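Local coordinates for structural protein VP1 (Trichodysplasia spinulosa-associated polyomavirus, PDB 4U60) that forms the major capsid protein pentamers of a polyomavirus and binds sialylated glycans such as the GM1 oligosaccharide on its outer loops, at residues L242-G251 with Y262-L273. Residues are numbered along the deposited sequence; the frame is centred on the assembly and turned at random. Where two conformers were deposited one is given.
Sequences LYVSCCDIVG and YRGLPRYFNILL
Val244 pushes its CG1 methyl onto the centre of the Phe269 ring: the methyl carbon lies 3.3 Å from the ring centroid and 11° off the normal, a CH-pi contact. With CG1 anti to the backbone N (chi1 -178°), the other branch, CG2, meets Ile271 CD1 tip to tip at 3.7 Å. That CD1 also reaches Leu242 CD2, so one methyl fits between two residues of the facing strand. Cys246 SG lies at the edge of the Phe269 ring, near its plane, 4.0 Å from CZ, a sulfur-aromatic contact. Here the strands are layers of a jelly-roll sandwich, the axes of 242-251 and 267-273 approaching to 8.9 Å. From Asp248 onward they converge into one sheet, 4.8 Å between the axes of 242-251 and 262-264: Val250 N donates to Arg263 O at 2.9 Å, and Ile249 CG2 meets the Tyr262 ring edge. At the changeover Arg267, bent at chi3, grips Asp248 side-on, NH2 to OD1 at 2.8 Å and NE to OD2 at 2.9 Å, planes 29° apart. A water joins OD2 to Leu265 O; His131 hydrogen-bonds Asp248 OD1 and Thr97 Arg267 NH1. This buried, paired charge probably favours an ionised carboxylate and fixes the guanidinium's rotation where sandwich packing yields to strand pairing.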
loop_
_atom_site.group_PDB
_atom_site.type_symbol
_atom_site.label_atom_id
_atom_site.label_comp_id
_atom_site.label_asym_id
_atom_site.label_seq_id
_atom_site.Cartn_x
_atom_site.Cartn_y
_atom_site.Cartn_z
ATOM N N LEU C 242 -25.309 14.125 -21.454
ATOM C CA LEU C 242 -24.470 13.457 -20.449
ATOM C C LEU C 242 -23.041 13.844 -20.741
ATOM O O LEU C 242 -22.569 13.708 -21.868
ATOM C CB LEU C 242 -24.635 11.949 -20.582
ATOM C CG LEU C 242 -23.742 11.052 -19.731
ATOM C CD1 LEU C 242 -24.020 11.285 -18.256
ATOM C CD2 LEU C 242 -23.977 9.601 -20.125
ATOM N N TYR C 243 -22.324 14.264 -19.707
ATOM C CA TYR C 243 -20.970 14.762 -19.877
ATOM C C TYR C 243 -19.978 13.827 -19.208
ATOM O O TYR C 243 -20.110 13.536 -18.016
ATOM C CB TYR C 243 -20.896 16.183 -19.309
ATOM C CG TYR C 243 -21.868 17.139 -19.992
ATOM C CD1 TYR C 243 -23.233 17.074 -19.751
ATOM C CD2 TYR C 243 -21.408 18.083 -20.886
ATOM C CE1 TYR C 243 -24.107 17.938 -20.376
ATOM C CE2 TYR C 243 -22.266 18.951 -21.518
ATOM C CZ TYR C 243 -23.613 18.878 -21.251
ATOM O OH TYR C 243 -24.439 19.755 -21.883
ATOM N N VAL C 244 -18.998 13.385 -19.992
ATOM C CA VAL C 244 -17.990 12.434 -19.538
ATOM C C VAL C 244 -16.628 13.022 -19.837
ATOM O O VAL C 244 -16.388 13.502 -20.951
ATOM C CB VAL C 244 -18.158 11.082 -20.260
ATOM C CG1 VAL C 244 -17.141 10.084 -19.763
ATOM C CG2 VAL C 244 -19.580 10.563 -20.066
ATOM N N SER C 245 -15.731 12.958 -18.847
ATOM C CA SER C 245 -14.417 13.567 -18.993
ATOM C C SER C 245 -13.375 12.694 -18.340
ATOM O O SER C 245 -13.688 11.999 -17.377
ATOM C CB SER C 245 -14.386 14.952 -18.337
ATOM O OG SER C 245 -15.474 15.768 -18.786
ATOM N N CYS C 246 -12.138 12.778 -18.808
ATOM C CA CYS C 246 -11.083 11.965 -18.202
ATOM C C CYS C 246 -9.691 12.374 -18.629
ATOM O O CYS C 246 -9.523 13.190 -19.541
ATOM C CB CYS C 246 -11.305 10.475 -18.494
ATOM S SG CYS C 246 -11.221 10.015 -20.240
ATOM N N CYS C 247 -8.696 11.809 -17.936
ATOM C CA CYS C 247 -7.314 11.894 -18.359
ATOM C C CYS C 247 -6.599 10.714 -17.723
ATOM O O CYS C 247 -6.770 10.458 -16.537
ATOM C CB CYS C 247 -6.672 13.210 -17.944
ATOM S SG CYS C 247 -5.000 13.438 -18.592
ATOM N N ASP C 248 -5.817 9.992 -18.512
ATOM C CA ASP C 248 -5.072 8.830 -18.017
ATOM C C ASP C 248 -3.642 8.795 -18.539
ATOM O O ASP C 248 -3.346 8.189 -19.564
ATOM C CB ASP C 248 -5.821 7.539 -18.371
ATOM C CG ASP C 248 -7.117 7.404 -17.613
ATOM O OD1 ASP C 248 -7.043 7.027 -16.403
ATOM O OD2 ASP C 248 -8.189 7.723 -18.181
ATOM N N ILE C 249 -2.749 9.439 -17.800
ATOM C CA ILE C 249 -1.323 9.439 -18.120
ATOM C C ILE C 249 -0.690 8.257 -17.394
ATOM O O ILE C 249 -0.892 8.096 -16.185
ATOM C CB ILE C 249 -0.675 10.727 -17.600
ATOM C CG1 ILE C 249 -1.261 11.926 -18.362
ATOM C CG2 ILE C 249 0.839 10.654 -17.681
ATOM C CD1 ILE C 249 -0.955 13.275 -17.754
ATOM N N VAL C 250 0.058 7.438 -18.115
ATOM C CA VAL C 250 0.648 6.220 -17.518
ATOM C C VAL C 250 2.156 6.259 -17.400
ATOM O O VAL C 250 2.751 5.326 -16.881
ATOM C CB VAL C 250 0.188 4.942 -18.233
ATOM C CG1 VAL C 250 -1.298 4.709 -18.033
ATOM C CG2 VAL C 250 0.526 5.006 -19.719
ATOM N N GLY C 251 2.763 7.362 -17.825
ATOM C CA GLY C 251 4.196 7.559 -17.686
ATOM C C GLY C 251 4.794 8.244 -18.902
ATOM O O GLY C 251 4.082 8.873 -19.716
ATOM N N TYR C 262 5.087 12.056 -22.899
ATOM C CA TYR C 262 3.971 11.495 -22.164
ATOM C C TYR C 262 3.312 10.386 -22.958
ATOM O O TYR C 262 3.222 10.467 -24.170
ATOM C CB TYR C 262 2.879 12.527 -21.925
ATOM C CG TYR C 262 3.123 13.565 -20.887
ATOM C CD1 TYR C 262 2.822 13.319 -19.567
ATOM C CD2 TYR C 262 3.656 14.803 -21.220
ATOM C CE1 TYR C 262 2.994 14.290 -18.591
ATOM C CE2 TYR C 262 3.865 15.770 -20.253
ATOM C CZ TYR C 262 3.521 15.520 -18.940
ATOM O OH TYR C 262 3.675 16.458 -17.951
ATOM N N ARG C 263 2.857 9.357 -22.258
ATOM C CA ARG C 263 2.026 8.298 -22.824
ATOM C C ARG C 263 0.701 8.212 -22.073
ATOM O O ARG C 263 0.700 8.181 -20.834
ATOM C CB ARG C 263 2.736 6.959 -22.723
ATOM C CG ARG C 263 1.931 5.742 -23.156
ATOM C CD ARG C 263 1.334 5.900 -24.554
ATOM N NE ARG C 263 0.922 4.631 -25.133
ATOM C CZ ARG C 263 0.113 4.507 -26.179
ATOM N NH1 ARG C 263 -0.422 5.581 -26.729
ATOM N NH2 ARG C 263 -0.215 3.309 -26.635
ATOM N N GLY C 264 -0.403 8.178 -22.837
ATOM C CA GLY C 264 -1.741 8.090 -22.299
ATOM C C GLY C 264 -2.465 6.883 -22.831
ATOM O O GLY C 264 -2.078 6.345 -23.872
ATOM N N LEU C 265 -3.509 6.454 -22.103
ATOM C CA LEU C 265 -4.343 5.346 -22.533
ATOM C C LEU C 265 -5.813 5.771 -22.603
ATOM O O LEU C 265 -6.232 6.707 -21.901
ATOM C CB LEU C 265 -4.198 4.152 -21.587
ATOM C CG LEU C 265 -2.837 3.425 -21.645
ATOM C CD1 LEU C 265 -2.827 2.314 -20.609
ATOM C CD2 LEU C 265 -2.525 2.853 -23.018
ATOM N N PRO C 266 -6.601 5.061 -23.419
ATOM C CA PRO C 266 -8.017 5.360 -23.504
ATOM C C PRO C 266 -8.779 4.853 -22.283
ATOM O O PRO C 266 -8.287 4.000 -21.545
ATOM C CB PRO C 266 -8.473 4.616 -24.772
ATOM C CG PRO C 266 -7.356 3.690 -25.164
ATOM C CD PRO C 266 -6.231 3.867 -24.196
ATOM N N ARG C 267 -9.967 5.397 -22.076
ATOM C CA ARG C 267 -10.839 4.959 -21.007
ATOM C C ARG C 267 -12.208 4.630 -21.589
ATOM O O ARG C 267 -12.739 5.362 -22.443
ATOM C CB ARG C 267 -10.968 6.052 -19.953
ATOM C CG ARG C 267 -11.857 5.676 -18.780
ATOM C CD ARG C 267 -11.782 6.749 -17.700
ATOM N NE ARG C 267 -10.564 6.676 -16.882
ATOM C CZ ARG C 267 -10.440 5.982 -15.750
ATOM N NH1 ARG C 267 -11.447 5.240 -15.281
ATOM N NH2 ARG C 267 -9.306 6.014 -15.067
ATOM N N TYR C 268 -12.764 3.536 -21.087
ATOM C CA TYR C 268 -14.089 3.059 -21.439
ATOM C C TYR C 268 -15.080 3.380 -20.334
ATOM O O TYR C 268 -14.719 3.384 -19.161
ATOM C CB TYR C 268 -14.005 1.547 -21.619
ATOM C CG TYR C 268 -15.347 0.862 -21.671
ATOM C CD1 TYR C 268 -16.038 0.744 -22.871
ATOM C CD2 TYR C 268 -15.920 0.329 -20.522
ATOM C CE1 TYR C 268 -17.286 0.109 -22.932
ATOM C CE2 TYR C 268 -17.153 -0.309 -20.570
ATOM C CZ TYR C 268 -17.824 -0.426 -21.777
ATOM O OH TYR C 268 -19.043 -1.068 -21.832
ATOM N N PHE C 269 -16.330 3.630 -20.713
ATOM C CA PHE C 269 -17.403 3.913 -19.775
ATOM C C PHE C 269 -18.678 3.187 -20.164
ATOM O O PHE C 269 -19.046 3.169 -21.333
ATOM C CB PHE C 269 -17.759 5.409 -19.758
ATOM C CG PHE C 269 -16.612 6.338 -19.482
ATOM C CD1 PHE C 269 -15.782 6.750 -20.517
ATOM C CD2 PHE C 269 -16.413 6.874 -18.207
ATOM C CE1 PHE C 269 -14.762 7.658 -20.296
ATOM C CE2 PHE C 269 -15.365 7.769 -17.989
ATOM C CZ PHE C 269 -14.554 8.139 -19.045
ATOM N N ASN C 270 -19.359 2.645 -19.165
ATOM C CA ASN C 270 -20.713 2.128 -19.322
ATOM C C ASN C 270 -21.544 2.729 -18.204
ATOM O O ASN C 270 -21.357 2.402 -17.035
ATOM C CB ASN C 270 -20.740 0.594 -19.273
ATOM C CG ASN C 270 -22.120 0.017 -19.577
ATOM O OD1 ASN C 270 -22.358 -0.527 -20.656
ATOM N ND2 ASN C 270 -23.032 0.136 -18.625
ATOM N N ILE C 271 -22.444 3.626 -18.576
ATOM C CA ILE C 271 -23.201 4.415 -17.622
ATOM C C ILE C 271 -24.675 4.020 -17.661
ATOM O O ILE C 271 -25.290 3.968 -18.726
ATOM C CB ILE C 271 -23.040 5.921 -17.924
ATOM C CG1 ILE C 271 -21.562 6.305 -17.822
ATOM C CG2 ILE C 271 -23.907 6.743 -16.991
ATOM C CD1 ILE C 271 -21.190 7.575 -18.534
ATOM N N LEU C 272 -25.217 3.721 -16.491
ATOM C CA LEU C 272 -26.623 3.382 -16.331
ATOM C C LEU C 272 -27.379 4.627 -15.937
ATOM O O LEU C 272 -26.964 5.313 -15.011
ATOM C CB LEU C 272 -26.765 2.320 -15.245
ATOM C CG LEU C 272 -28.185 1.867 -14.941
ATOM C CD1 LEU C 272 -28.710 1.025 -16.084
ATOM C CD2 LEU C 272 -28.228 1.094 -13.627
ATOM N N LEU C 273 -28.481 4.917 -16.636
ATOM C CA LEU C 273 -29.320 6.086 -16.322
ATOM C C LEU C 273 -30.762 5.684 -16.166
ATOM O O LEU C 273 -31.211 4.679 -16.744
ATOM C CB LEU C 273 -29.233 7.168 -17.398
ATOM C CG LEU C 273 -27.820 7.678 -17.679
ATOM C CD1 LEU C 273 -27.300 7.024 -18.948
ATOM C CD2 LEU C 273 -27.771 9.180 -17.828
HETATM O O HOH W 1 -8.029 8.455 -20.829
#